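Local coordinates for acetyl xylan esterase (Paenibacillus sp. R4, PDB 6AGQ), which hydrolyses acetyl esters and, as a cold-active acetyl xylan esterase, probably strips acetyl groups from the xylan backbone, at residues R163-V168 against I179-G184; L190-A195 against V207-C212; I275-S280 against Y301-L306; E294-H299 against E310-R315. One frame throughout, in Å; residues are numbered along the deposited sequence.

Contact 1: residues R163-V168 against I179-G184; sequences RALDFV and IAVYGG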
loop_
_atom_site.group_PDB
_atom_site.type_symbol
_atom_site.label_atom_id
_atom_site.label_comp_id
_atom_site.label_asym_id
_atom_site.label_seq_id
_atom_site.Cartn_x
_atom_site.Cartn_y
_atom_site.Cartn_z
ATOM N N ARG A 163 -21.053 -34.665 13.771
ATOM C CA ARG A 163 -21.232 -35.852 12.958
ATOM C C ARG A 163 -19.908 -36.431 12.409
ATOM O O ARG A 163 -19.850 -37.647 12.188
ATOM C CB ARG A 163 -22.270 -35.573 11.871
ATOM C CG ARG A 163 -23.643 -35.404 12.478
ATOM C CD ARG A 163 -24.607 -34.735 11.533
ATOM N NE ARG A 163 -25.099 -35.673 10.524
ATOM C CZ ARG A 163 -26.041 -36.587 10.699
ATOM N NH1 ARG A 163 -26.684 -36.737 11.880
ATOM N NH2 ARG A 163 -26.371 -37.347 9.652
ATOM N N ALA A 164 -18.858 -35.624 12.241
ATOM C CA ALA A 164 -17.510 -36.164 12.026
ATOM C C ALA A 164 -17.015 -37.046 13.195
ATOM O O ALA A 164 -16.316 -38.013 13.009
ATOM C CB ALA A 164 -16.521 -35.048 11.752
ATOM N N LEU A 165 -17.391 -36.718 14.417
ATOM C CA LEU A 165 -17.057 -37.600 15.556
ATOM C C LEU A 165 -17.888 -38.884 15.493
ATOM O O LEU A 165 -17.357 -39.932 15.808
ATOM C CB LEU A 165 -17.297 -36.927 16.890
ATOM C CG LEU A 165 -16.724 -35.524 17.049
ATOM C CD1 LEU A 165 -17.272 -34.859 18.321
ATOM C CD2 LEU A 165 -15.203 -35.542 16.995
ATOM N N ASP A 166 -19.161 -38.807 15.065
ATOM C CA ASP A 166 -20.008 -40.016 14.779
ATOM C C ASP A 166 -19.335 -40.870 13.699
ATOM O O ASP A 166 -19.357 -42.081 13.776
ATOM C CB ASP A 166 -21.462 -39.704 14.230
ATOM C CG ASP A 166 -22.373 -38.876 15.205
ATOM O OD1 ASP A 166 -22.053 -38.745 16.396
ATOM O OD2 ASP A 166 -23.448 -38.358 14.753
ATOM N N PHE A 167 -18.804 -40.243 12.657
ATOM C CA PHE A 167 -18.110 -41.023 11.613
ATOM C C PHE A 167 -16.881 -41.744 12.172
ATOM O O PHE A 167 -16.757 -42.976 11.983
ATOM C CB PHE A 167 -17.676 -40.204 10.412
ATOM C CG PHE A 167 -16.864 -40.999 9.401
ATOM C CD1 PHE A 167 -17.495 -41.833 8.484
ATOM C CD2 PHE A 167 -15.441 -40.947 9.406
ATOM C CE1 PHE A 167 -16.733 -42.586 7.585
ATOM C CE2 PHE A 167 -14.674 -41.673 8.501
ATOM C CZ PHE A 167 -15.314 -42.496 7.582
ATOM N N VAL A 168 -15.975 -41.032 12.843
ATOM C CA VAL A 168 -14.800 -41.734 13.309
ATOM C C VAL A 168 -15.163 -42.805 14.323
ATOM O O VAL A 168 -14.521 -43.864 14.324
ATOM C CB VAL A 168 -13.620 -40.842 13.791
ATOM C CG1 VAL A 168 -13.121 -39.991 12.639
ATOM C CG2 VAL A 168 -13.910 -40.012 15.038
ATOM N N ILE A 179 -9.789 -39.604 21.066
ATOM C CA ILE A 179 -10.079 -38.667 19.977
ATOM C C ILE A 179 -9.529 -37.247 20.272
ATOM O O ILE A 179 -9.775 -36.707 21.358
ATOM C CB ILE A 179 -11.583 -38.525 19.785
ATOM C CG1 ILE A 179 -12.234 -39.873 19.435
ATOM C CG2 ILE A 179 -11.928 -37.477 18.710
ATOM C CD1 ILE A 179 -13.761 -39.802 19.552
ATOM N N ALA A 180 -8.810 -36.659 19.312
ATOM C CA ALA A 180 -8.396 -35.267 19.396
ATOM C C ALA A 180 -9.012 -34.482 18.249
ATOM O O ALA A 180 -9.243 -35.046 17.170
ATOM C CB ALA A 180 -6.903 -35.138 19.359
ATOM N N VAL A 181 -9.325 -33.220 18.516
ATOM C CA VAL A 181 -9.929 -32.275 17.532
ATOM C C VAL A 181 -8.959 -31.113 17.353
ATOM O O VAL A 181 -8.394 -30.628 18.348
ATOM C CB VAL A 181 -11.363 -31.824 17.902
ATOM C CG1 VAL A 181 -12.383 -32.951 17.718
ATOM C CG2 VAL A 181 -11.448 -31.340 19.320
ATOM N N TYR A 182 -8.672 -30.738 16.089
ATOM C CA TYR A 182 -7.579 -29.808 15.747
ATOM C C TYR A 182 -7.994 -28.944 14.567
ATOM O O TYR A 182 -8.759 -29.366 13.731
ATOM C CB TYR A 182 -6.291 -30.575 15.443
ATOM C CG TYR A 182 -5.354 -29.904 14.497
ATOM C CD1 TYR A 182 -4.707 -28.716 14.857
ATOM C CD2 TYR A 182 -5.119 -30.414 13.233
ATOM C CE1 TYR A 182 -3.899 -28.009 13.963
ATOM C CE2 TYR A 182 -4.281 -29.755 12.343
ATOM C CZ TYR A 182 -3.677 -28.547 12.712
ATOM O OH TYR A 182 -2.873 -27.853 11.858
ATOM N N GLY A 183 -7.509 -27.712 14.531
ATOM C CA GLY A 183 -7.741 -26.805 13.425
ATOM C C GLY A 183 -7.231 -25.425 13.677
ATOM O O GLY A 183 -7.181 -24.963 14.843
ATOM N N GLY A 184 -6.849 -24.774 12.596
ATOM C CA GLY A 184 -6.466 -23.385 12.645
ATOM C C GLY A 184 -7.564 -22.414 12.214
ATOM O O GLY A 184 -8.274 -22.630 11.222
#
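Ile-179 opens the strand with its side chain aimed at the helix, and its CG2 meets CD2 of Leu-165 at 4.2 Å. The first torsion of Ile-179 (chi1 -60°) sets CG2 anti to the backbone N, and it is this short branch, not the longer CG1 arm, that touches the leucine; the two side chains pass each other at a slant. Branching at CB puts a methyl close to the strand backbone, where the leucine can meet it, and Ile-179 also rests on Val-88 of the next strand. Ala-180 points the other way, its methyl lying against Leu-203 and Leu-205, while its backbone pairs with strand 86-92.

With Val-181 the chain turns a side chain to the helix again. Its CG1 lies 3.9 Å from the same CD2 of Leu-165, the two side chains running at about a right angle, so one leucine methyl serves both strand residues. The leucine starts from a CB that does not face the strand; chi2 of 169° extends the chain through CD1 and leaves the other methyl, CD2, turned to the strand. This is a helix laid on a central strand of an alpha/beta-hydrolase sheet, here helix 153-170 on strand 179-184, and all three touching residues are buried. Nearby on the helix, Asp-166 makes a salt bridge with Arg-200, a residue Leu-165 also touches.

Beyond Tyr-182, Gly-183 and Gly-184 have no side chains, consistent with the sharp strand-to-helix turn of a probable nucleophile elbow, a GxSxG pattern that Gly-183 begins and in which Ser-185 is the probable nucleophile.

Contact 2: residues L190-A195 against V207-C212; sequences LALAAA and VFPFLC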
loop_
_atom_site.group_PDB
_atom_site.type_symbol
_atom_site.label_atom_id
_atom_site.label_comp_id
_atom_site.label_asym_id
_atom_site.label_seq_id
_atom_site.Cartn_x
_atom_site.Cartn_y
_atom_site.Cartn_z
ATOM N N LEU A 190 -14.086 -24.306 15.232
ATOM C CA LEU A 190 -14.810 -25.573 15.111
ATOM C C LEU A 190 -14.364 -26.635 16.093
ATOM O O LEU A 190 -15.209 -27.413 16.500
ATOM C CB LEU A 190 -14.811 -26.220 13.655
ATOM C CG LEU A 190 -15.308 -25.221 12.563
ATOM C CD1 LEU A 190 -15.396 -25.770 11.149
ATOM C CD2 LEU A 190 -16.657 -24.644 12.974
ATOM N N ALA A 191 -13.072 -26.759 16.393
ATOM C CA ALA A 191 -12.629 -27.727 17.402
ATOM C C ALA A 191 -13.078 -27.307 18.820
ATOM O O ALA A 191 -13.320 -28.190 19.653
ATOM C CB ALA A 191 -11.116 -27.905 17.419
ATOM N N LEU A 192 -13.139 -26.026 19.135
ATOM C CA LEU A 192 -13.708 -25.624 20.461
ATOM C C LEU A 192 -15.222 -25.992 20.500
ATOM O O LEU A 192 -15.744 -26.423 21.538
ATOM C CB LEU A 192 -13.528 -24.109 20.737
ATOM C CG LEU A 192 -12.117 -23.563 20.971
ATOM C CD1 LEU A 192 -12.160 -22.053 21.164
ATOM C CD2 LEU A 192 -11.447 -24.184 22.175
ATOM N N ALA A 193 -15.915 -25.847 19.360
ATOM C CA ALA A 193 -17.342 -26.234 19.266
ATOM C C ALA A 193 -17.508 -27.749 19.474
ATOM O O ALA A 193 -18.411 -28.224 20.151
ATOM C CB ALA A 193 -17.919 -25.840 17.910
ATOM N N ALA A 194 -16.682 -28.505 18.821
ATOM C CA ALA A 194 -16.804 -29.953 18.876
ATOM C C ALA A 194 -16.588 -30.447 20.273
ATOM O O ALA A 194 -17.370 -31.235 20.774
ATOM C CB ALA A 194 -15.820 -30.602 17.966
ATOM N N ALA A 195 -15.541 -29.947 20.905
ATOM C CA ALA A 195 -15.236 -30.300 22.275
ATOM C C ALA A 195 -16.214 -29.700 23.289
ATOM O O ALA A 195 -16.412 -30.240 24.362
ATOM C CB ALA A 195 -13.828 -29.868 22.595
ATOM N N VAL A 207 -5.705 -23.749 17.001
ATOM C CA VAL A 207 -4.688 -22.763 16.628
ATOM C C VAL A 207 -5.397 -21.433 16.268
ATOM O O VAL A 207 -6.289 -21.394 15.406
ATOM C CB VAL A 207 -3.797 -23.301 15.467
ATOM C CG1 VAL A 207 -2.842 -22.254 14.944
ATOM C CG2 VAL A 207 -2.981 -24.493 15.944
ATOM N N PHE A 208 -4.975 -20.345 16.899
ATOM C CA PHE A 208 -5.597 -19.010 16.706
ATOM C C PHE A 208 -7.073 -18.991 16.336
ATOM O O PHE A 208 -7.442 -18.562 15.228
ATOM C CB PHE A 208 -4.739 -18.018 15.883
ATOM C CG PHE A 208 -4.134 -18.541 14.621
ATOM C CD1 PHE A 208 -4.920 -18.912 13.522
ATOM C CD2 PHE A 208 -2.747 -18.510 14.457
ATOM C CE1 PHE A 208 -4.335 -19.316 12.318
ATOM C CE2 PHE A 208 -2.150 -18.890 13.260
ATOM C CZ PHE A 208 -2.940 -19.299 12.188
ATOM N N PRO A 209 -7.943 -19.421 17.305
ATOM C CA PRO A 209 -9.301 -19.729 16.965
ATOM C C PRO A 209 -10.117 -18.467 16.620
ATOM O O PRO A 209 -10.058 -17.456 17.337
ATOM C CB PRO A 209 -9.835 -20.442 18.192
ATOM C CG PRO A 209 -8.946 -20.030 19.313
ATOM C CD PRO A 209 -7.620 -19.797 18.691
ATOM N N PHE A 210 -10.807 -18.576 15.484
ATOM C CA PHE A 210 -11.822 -17.656 14.977
ATOM C C PHE A 210 -13.136 -18.023 15.645
ATOM O O PHE A 210 -13.201 -19.024 16.407
ATOM C CB PHE A 210 -11.849 -17.827 13.443
ATOM C CG PHE A 210 -12.806 -16.959 12.731
ATOM C CD1 PHE A 210 -12.662 -15.582 12.739
ATOM C CD2 PHE A 210 -13.827 -17.517 11.974
ATOM C CE1 PHE A 210 -13.553 -14.764 12.047
ATOM C CE2 PHE A 210 -14.730 -16.710 11.316
ATOM C CZ PHE A 210 -14.603 -15.330 11.362
ATOM N N LEU A 211 -14.162 -17.172 15.470
ATOM C CA LEU A 211 -15.477 -17.396 16.111
ATOM C C LEU A 211 -15.462 -17.263 17.638
ATOM O O LEU A 211 -16.249 -17.927 18.330
ATOM C CB LEU A 211 -16.111 -18.759 15.742
ATOM C CG LEU A 211 -15.961 -19.176 14.262
ATOM C CD1 LEU A 211 -16.201 -20.666 13.981
ATOM C CD2 LEU A 211 -16.867 -18.301 13.415
ATOM N N CYS A 212 -14.619 -16.380 18.166
ATOM C CA CYS A 212 -14.529 -16.156 19.620
ATOM C C CYS A 212 -14.744 -14.679 19.889
ATOM O O CYS A 212 -14.267 -13.821 19.152
ATOM C CB CYS A 212 -13.180 -16.578 20.232
ATOM S SG CYS A 212 -12.754 -18.361 20.078
#
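Leu-192 gives the largest surface to this contact, and a single methyl does its touching: CD1 lies 3.9 Å from SG of Cys-212 and 4.1 Å from CB of Pro-209. Its CB already faces the loop, and with CG beside the backbone N (chi1 -68°) and chi2 extended, CD1 is brought up to both partners. Pro-209 offers a rigid ring that keeps its place against the helix, and Cys-212 a compact, weakly polar sulfur that tolerates an apolar neighbour.

Two residues earlier, Leu-190 forms the second point of contact with Leu-211. CD2 of Leu-190 approaches CD1 of Leu-211 to 4.1 Å, methyl to methyl, although the CB of Leu-190 points away from the loop. Leu-211 has its CB directed at the helix. Tyr-158 of helix 153-170 touches both leucines.

In the alpha/beta-hydrolase architecture, this joins the helix that follows the probable nucleophile elbow, 186-197, to the loop leaving strand 203-207. Leu-192 and Cys-212 both pack on Ala-285 of helix 279-286.

No hydrogen bond crosses between the segments, so their mutual hold rests on burial and van der Waals fit and has little directional preference.

Contact 3: residues I275-S280 against Y301-L306; sequences ITCPPS and YGHEGL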
loop_
_atom_site.group_PDB
_atom_site.type_symbol
_atom_site.label_atom_id
_atom_site.label_comp_id
_atom_site.label_asym_id
_atom_site.label_seq_id
_atom_site.Cartn_x
_atom_site.Cartn_y
_atom_site.Cartn_z
ATOM N N ILE A 275 -3.904 -9.813 13.606
ATOM C CA ILE A 275 -5.013 -8.857 13.390
ATOM C C ILE A 275 -6.320 -9.473 12.867
ATOM O O ILE A 275 -7.346 -8.764 12.805
ATOM C CB ILE A 275 -4.597 -7.653 12.493
ATOM C CG1 ILE A 275 -4.227 -8.099 11.072
ATOM C CG2 ILE A 275 -3.430 -6.920 13.132
ATOM C CD1 ILE A 275 -4.221 -6.956 10.072
ATOM N N THR A 276 -6.289 -10.770 12.532
ATOM C CA THR A 276 -7.474 -11.501 12.095
ATOM C C THR A 276 -8.244 -12.199 13.204
ATOM O O THR A 276 -9.452 -12.111 13.244
ATOM C CB THR A 276 -7.081 -12.461 10.980
ATOM O OG1 THR A 276 -6.701 -11.649 9.867
ATOM C CG2 THR A 276 -8.238 -13.364 10.569
ATOM N N CYS A 277 -7.546 -12.972 14.038
ATOM C CA CYS A 277 -8.070 -13.470 15.324
ATOM C C CYS A 277 -7.218 -12.815 16.446
ATOM O O CYS A 277 -6.200 -13.362 16.903
ATOM C CB CYS A 277 -8.051 -14.998 15.395
ATOM S SG CYS A 277 -8.756 -15.774 13.900
ATOM N N PRO A 278 -7.612 -11.609 16.848
ATOM C CA PRO A 278 -6.767 -10.835 17.756
ATOM C C PRO A 278 -6.630 -11.563 19.067
ATOM O O PRO A 278 -7.608 -12.182 19.489
ATOM C CB PRO A 278 -7.534 -9.537 17.960
ATOM C CG PRO A 278 -8.538 -9.508 16.855
ATOM C CD PRO A 278 -8.906 -10.945 16.633
ATOM N N PRO A 279 -5.435 -11.508 19.676
ATOM C CA PRO A 279 -5.104 -12.356 20.795
ATOM C C PRO A 279 -6.006 -12.187 22.022
ATOM O O PRO A 279 -6.212 -13.158 22.739
ATOM C CB PRO A 279 -3.653 -11.999 21.081
ATOM C CG PRO A 279 -3.501 -10.624 20.543
ATOM C CD PRO A 279 -4.372 -10.530 19.389
ATOM N N SER A 280 -6.608 -11.031 22.232
ATOM C CA SER A 280 -7.571 -10.874 23.347
ATOM C C SER A 280 -8.791 -11.747 23.213
ATOM O O SER A 280 -9.402 -12.161 24.217
ATOM C CB SER A 280 -8.030 -9.441 23.511
ATOM O OG SER A 280 -8.555 -8.914 22.290
ATOM N N TYR A 301 4.524 -13.349 15.430
ATOM C CA TYR A 301 3.781 -13.955 14.332
ATOM C C TYR A 301 2.354 -13.389 14.316
ATOM O O TYR A 301 1.739 -13.116 15.371
ATOM C CB TYR A 301 3.760 -15.505 14.481
ATOM C CG TYR A 301 5.031 -16.140 13.981
ATOM C CD1 TYR A 301 6.157 -16.255 14.818
ATOM C CD2 TYR A 301 5.140 -16.601 12.650
ATOM C CE1 TYR A 301 7.345 -16.819 14.350
ATOM C CE2 TYR A 301 6.321 -17.156 12.195
ATOM C CZ TYR A 301 7.411 -17.239 13.032
ATOM O OH TYR A 301 8.566 -17.795 12.595
ATOM N N GLY A 302 1.845 -13.261 13.106
ATOM C CA GLY A 302 0.448 -13.001 12.855
ATOM C C GLY A 302 -0.373 -14.215 12.434
ATOM O O GLY A 302 -0.137 -15.364 12.863
ATOM N N HIS A 303 -1.394 -13.942 11.627
ATOM C CA HIS A 303 -2.285 -15.002 11.124
ATOM C C HIS A 303 -1.572 -15.591 9.902
ATOM O O HIS A 303 -1.605 -15.018 8.848
ATOM C CB HIS A 303 -3.629 -14.380 10.762
ATOM C CG HIS A 303 -4.767 -15.351 10.711
ATOM N ND1 HIS A 303 -5.261 -15.853 9.520
ATOM C CD2 HIS A 303 -5.558 -15.855 11.691
ATOM C CE1 HIS A 303 -6.291 -16.647 9.773
ATOM N NE2 HIS A 303 -6.493 -16.667 11.084
ATOM N N GLU A 304 -0.808 -16.640 10.117
ATOM C CA GLU A 304 0.136 -17.167 9.118
ATOM C C GLU A 304 0.536 -18.574 9.529
ATOM O O GLU A 304 0.272 -18.963 10.672
ATOM C CB GLU A 304 1.385 -16.293 8.979
ATOM C CG GLU A 304 2.020 -15.818 10.287
ATOM C CD GLU A 304 3.303 -14.991 10.091
ATOM O OE1 GLU A 304 4.186 -15.457 9.322
ATOM O OE2 GLU A 304 3.427 -13.897 10.716
ATOM N N GLY A 305 1.108 -19.341 8.590
ATOM C CA GLY A 305 1.598 -20.693 8.893
ATOM C C GLY A 305 2.631 -20.707 10.033
ATOM O O GLY A 305 3.492 -19.811 10.128
ATOM N N LEU A 306 2.544 -21.737 10.888
ATOM C CA LEU A 306 3.380 -21.890 12.074
ATOM C C LEU A 306 4.160 -23.198 11.995
ATOM O O LEU A 306 3.770 -24.191 12.625
ATOM C CB LEU A 306 2.500 -21.845 13.323
ATOM C CG LEU A 306 1.662 -20.573 13.493
ATOM C CD1 LEU A 306 0.641 -20.758 14.647
ATOM C CD2 LEU A 306 2.546 -19.346 13.729
HETATM O O HOH W 1 -2.348 -11.099 11.182
#
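A water is gripped by two backbone N-H groups, Ile-275 N at 3.2 Å and His-303 N at 3.0 Å, accepting from both and so tying the loop of 275-280 to that of 301-306. In the alpha/beta-hydrolase fold the loops after the last strands bring the acid and histidine of the catalytic triad together. The geometry here is consistent with that: His-303 NE2 is hydrogen-bonded to Ser-185 OG, and its side chain touches Asp-274. The same aspartate accepts from the backbone N of Thr-276 and of Cys-277, which holds the loop next to the ring.

CG of His-303 stands anti to its backbone N (chi1 -159°), turning the imidazole toward that loop. There Cys-277 SG comes within 3.7 Å of His-303 NE2, reaching the ring obliquely; a small, soft side chain fits so close to the probable catalytic pair.

Within 301-306, Glu-304 OE2 accepts from Gly-302 N at 2.9 Å in a nearly straight bond (167°), on its anti side, a bond within the loop. Its other oxygen, OE1, forms a salt bridge with Arg-234 of the second subunit. Over one face of the His-303 ring lies Thr-276, its CG2 methyl 3.7 Å from the centroid and only 7° off the ring normal, a CH-pi contact.

Contact 4: residues E294-H299 against E310-R315; sequences EVRLYH and EEAMMR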
loop_
_atom_site.group_PDB
_atom_site.type_symbol
_atom_site.label_atom_id
_atom_site.label_comp_id
_atom_site.label_asym_id
_atom_site.label_seq_id
_atom_site.Cartn_x
_atom_site.Cartn_y
_atom_site.Cartn_z
ATOM N N GLU A 294 -2.976 -25.578 28.200
ATOM C CA GLU A 294 -1.600 -25.140 27.967
ATOM C C GLU A 294 -1.689 -24.250 26.799
ATOM O O GLU A 294 -2.493 -24.506 25.965
ATOM C CB GLU A 294 -0.717 -26.300 27.531
ATOM C CG GLU A 294 -0.259 -27.209 28.628
ATOM C CD GLU A 294 0.518 -28.422 28.088
ATOM O OE1 GLU A 294 0.193 -29.549 28.544
ATOM O OE2 GLU A 294 1.429 -28.265 27.203
ATOM N N VAL A 295 -0.815 -23.274 26.712
ATOM C CA VAL A 295 -0.834 -22.273 25.671
ATOM C C VAL A 295 0.567 -22.174 25.043
ATOM O O VAL A 295 1.529 -22.389 25.730
ATOM C CB VAL A 295 -1.371 -20.937 26.209
ATOM C CG1 VAL A 295 -0.418 -20.291 27.251
ATOM C CG2 VAL A 295 -1.691 -19.991 25.061
ATOM N N ARG A 296 0.675 -21.991 23.717
ATOM C CA ARG A 296 1.951 -21.569 23.115
ATOM C C ARG A 296 1.761 -20.122 22.582
ATOM O O ARG A 296 0.903 -19.886 21.759
ATOM C CB ARG A 296 2.365 -22.496 21.989
ATOM C CG ARG A 296 2.571 -23.959 22.345
ATOM C CD ARG A 296 3.748 -24.216 23.286
ATOM N NE ARG A 296 3.860 -25.613 23.742
ATOM C CZ ARG A 296 3.299 -26.136 24.842
ATOM N NH1 ARG A 296 2.579 -25.379 25.677
ATOM N NH2 ARG A 296 3.475 -27.440 25.136
ATOM N N LEU A 297 2.572 -19.171 23.054
ATOM C CA LEU A 297 2.549 -17.743 22.623
ATOM C C LEU A 297 3.678 -17.490 21.662
ATOM O O LEU A 297 4.847 -17.578 22.027
ATOM C CB LEU A 297 2.731 -16.841 23.842
ATOM C CG LEU A 297 1.872 -17.197 25.063
ATOM C CD1 LEU A 297 2.345 -16.469 26.320
ATOM C CD2 LEU A 297 0.442 -16.832 24.745
ATOM N N TYR A 298 3.345 -17.274 20.404
ATOM C CA TYR A 298 4.286 -16.891 19.364
ATOM C C TYR A 298 4.252 -15.349 19.256
ATOM O O TYR A 298 3.371 -14.750 18.603
ATOM C CB TYR A 298 3.947 -17.643 18.069
ATOM C CG TYR A 298 3.978 -19.138 18.299
ATOM C CD1 TYR A 298 5.122 -19.750 18.821
ATOM C CD2 TYR A 298 2.887 -19.956 18.004
ATOM C CE1 TYR A 298 5.182 -21.132 19.061
ATOM C CE2 TYR A 298 2.952 -21.349 18.234
ATOM C CZ TYR A 298 4.101 -21.929 18.768
ATOM O OH TYR A 298 4.180 -23.277 19.045
ATOM N N HIS A 299 5.221 -14.707 19.911
ATOM C CA HIS A 299 5.239 -13.223 20.062
ATOM C C HIS A 299 5.243 -12.374 18.750
ATOM O O HIS A 299 4.506 -11.359 18.666
ATOM C CB HIS A 299 6.389 -12.773 20.998
ATOM C CG HIS A 299 6.265 -13.279 22.415
ATOM N ND1 HIS A 299 6.414 -14.618 22.756
ATOM C CD2 HIS A 299 6.030 -12.625 23.577
ATOM C CE1 HIS A 299 6.257 -14.763 24.065
ATOM N NE2 HIS A 299 6.018 -13.571 24.587
ATOM N N GLU A 310 3.798 -27.654 14.652
ATOM C CA GLU A 310 3.458 -29.017 14.316
ATOM C C GLU A 310 4.094 -29.984 15.296
ATOM O O GLU A 310 3.414 -30.851 15.855
ATOM C CB GLU A 310 3.865 -29.321 12.869
ATOM C CG GLU A 310 2.919 -30.285 12.187
ATOM C CD GLU A 310 1.606 -29.644 11.730
ATOM O OE1 GLU A 310 1.218 -28.575 12.251
ATOM O OE2 GLU A 310 0.959 -30.215 10.829
ATOM N N GLU A 311 5.389 -29.789 15.517
ATOM C CA GLU A 311 6.117 -30.478 16.548
ATOM C C GLU A 311 5.531 -30.314 17.952
ATOM O O GLU A 311 5.542 -31.244 18.725
ATOM C CB GLU A 311 7.561 -29.961 16.600
ATOM C CG GLU A 311 8.477 -30.740 17.554
ATOM C CD GLU A 311 9.956 -30.343 17.454
ATOM O OE1 GLU A 311 10.611 -30.290 18.540
ATOM O OE2 GLU A 311 10.456 -30.098 16.305
ATOM N N ALA A 312 5.126 -29.112 18.313
ATOM C CA ALA A 312 4.558 -28.860 19.630
ATOM C C ALA A 312 3.272 -29.731 19.839
ATOM O O ALA A 312 3.032 -30.240 20.929
ATOM C CB ALA A 312 4.235 -27.370 19.765
ATOM N N MET A 313 2.468 -29.886 18.771
ATOM C CA MET A 313 1.220 -30.671 18.806
ATOM C C MET A 313 1.503 -32.179 18.869
ATOM O O MET A 313 0.911 -32.898 19.667
ATOM C CB MET A 313 0.352 -30.367 17.621
ATOM C CG MET A 313 -0.186 -28.970 17.668
ATOM S SD MET A 313 -1.306 -28.752 16.295
ATOM C CE MET A 313 -0.241 -28.560 14.877
ATOM N N MET A 314 2.472 -32.609 18.087
ATOM C CA MET A 314 2.978 -33.977 18.148
ATOM C C MET A 314 3.379 -34.375 19.536
ATOM O O MET A 314 2.893 -35.381 19.989
ATOM C CB MET A 314 4.089 -34.212 17.135
ATOM C CG MET A 314 3.601 -34.153 15.698
ATOM S SD MET A 314 5.003 -34.244 14.573
ATOM C CE MET A 314 4.330 -33.693 13.002
ATOM N N ARG A 315 4.187 -33.576 20.233
ATOM C CA ARG A 315 4.589 -33.871 21.649
ATOM C C ARG A 315 3.410 -33.939 22.618
ATOM O O ARG A 315 3.351 -34.787 23.490
ATOM C CB ARG A 315 5.545 -32.808 22.196
ATOM C CG ARG A 315 6.912 -32.772 21.548
ATOM C CD ARG A 315 7.897 -31.868 22.282
ATOM N NE ARG A 315 9.166 -31.825 21.538
ATOM C CZ ARG A 315 10.167 -32.715 21.628
ATOM N NH1 ARG A 315 10.124 -33.766 22.468
ATOM N NH2 ARG A 315 11.237 -32.549 20.849
HETATM O O HOH W 2 3.838 -29.588 23.453
#
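Ala-312 turns its methyl from the helix toward the strand, where it lies by the polar parts of two longer side chains. CB is 4.2 Å from Tyr-298 OH and 4.4 Å from Arg-296 NE, the arginine meeting it obliquely. A side chain this short suits the spot, because the strand residues supply the reach and the helix offers a short apolar methyl. The tyrosine hydroxyl has its polar partner elsewhere, in a hydrogen bond with His-309 ND1 just before the segment.

No direct hydrogen bond crosses, but a water does the joining. It accepts from Arg-296 NH2 at 2.8 Å and donates to Ala-312 O at 2.7 Å, linking a cationic side chain to a helix carbonyl. The guanidinium is held from its own strand as well. Arg-296 NH2 forms a salt bridge with Glu-294 OE2 at 3.0 Å, meeting it nearly head-on to the C-O bond. Arg-296 NH1 gives a further bond to Val-295 O at 3.2 Å, which lies in the guanidinium plane, although the nitrogen stands well above the carbonyl plane. With these partners and the water, the group's rotation is largely fixed. On the helix, Arg-315 NH2 pairs with Glu-311 OE1 across one turn.

In the alpha/beta-hydrolase fold this is the last strand-helix pair. Strand 293-298 forms one margin of the sheet within the chain, hydrogen-bonded along its inner side to strand 265-271, while helix 309-320 packs over it and meets helix 106-110 through Met-314.

The contacts are arranged around one sheet, and contact 3 holds the probable catalytic histidine, His-303. Contacts 1 and 2, centres 12 Å apart, lie on and beside the probable nucleophile elbow: Gly-183 O and Val-207 N lie 2.9 Å apart, a probable hydrogen bond. From contact 2, Phe-208 reaches into contact 3, its CD1 3.6 Å from His-303 CD2. The Cys-212 side chain is about 9 Å from a bound zinc ion. Contact 4 is farthest from the chain's centre (about 18 Å between centres), yet Tyr-298 CD2 packs at 4.1 Å on Leu-306 CD1 of contact 3, and Met-313 SD lies 3.6 Å from Tyr-182 CE1 of contact 1. Contacts 3 and 4 both border the second subunit.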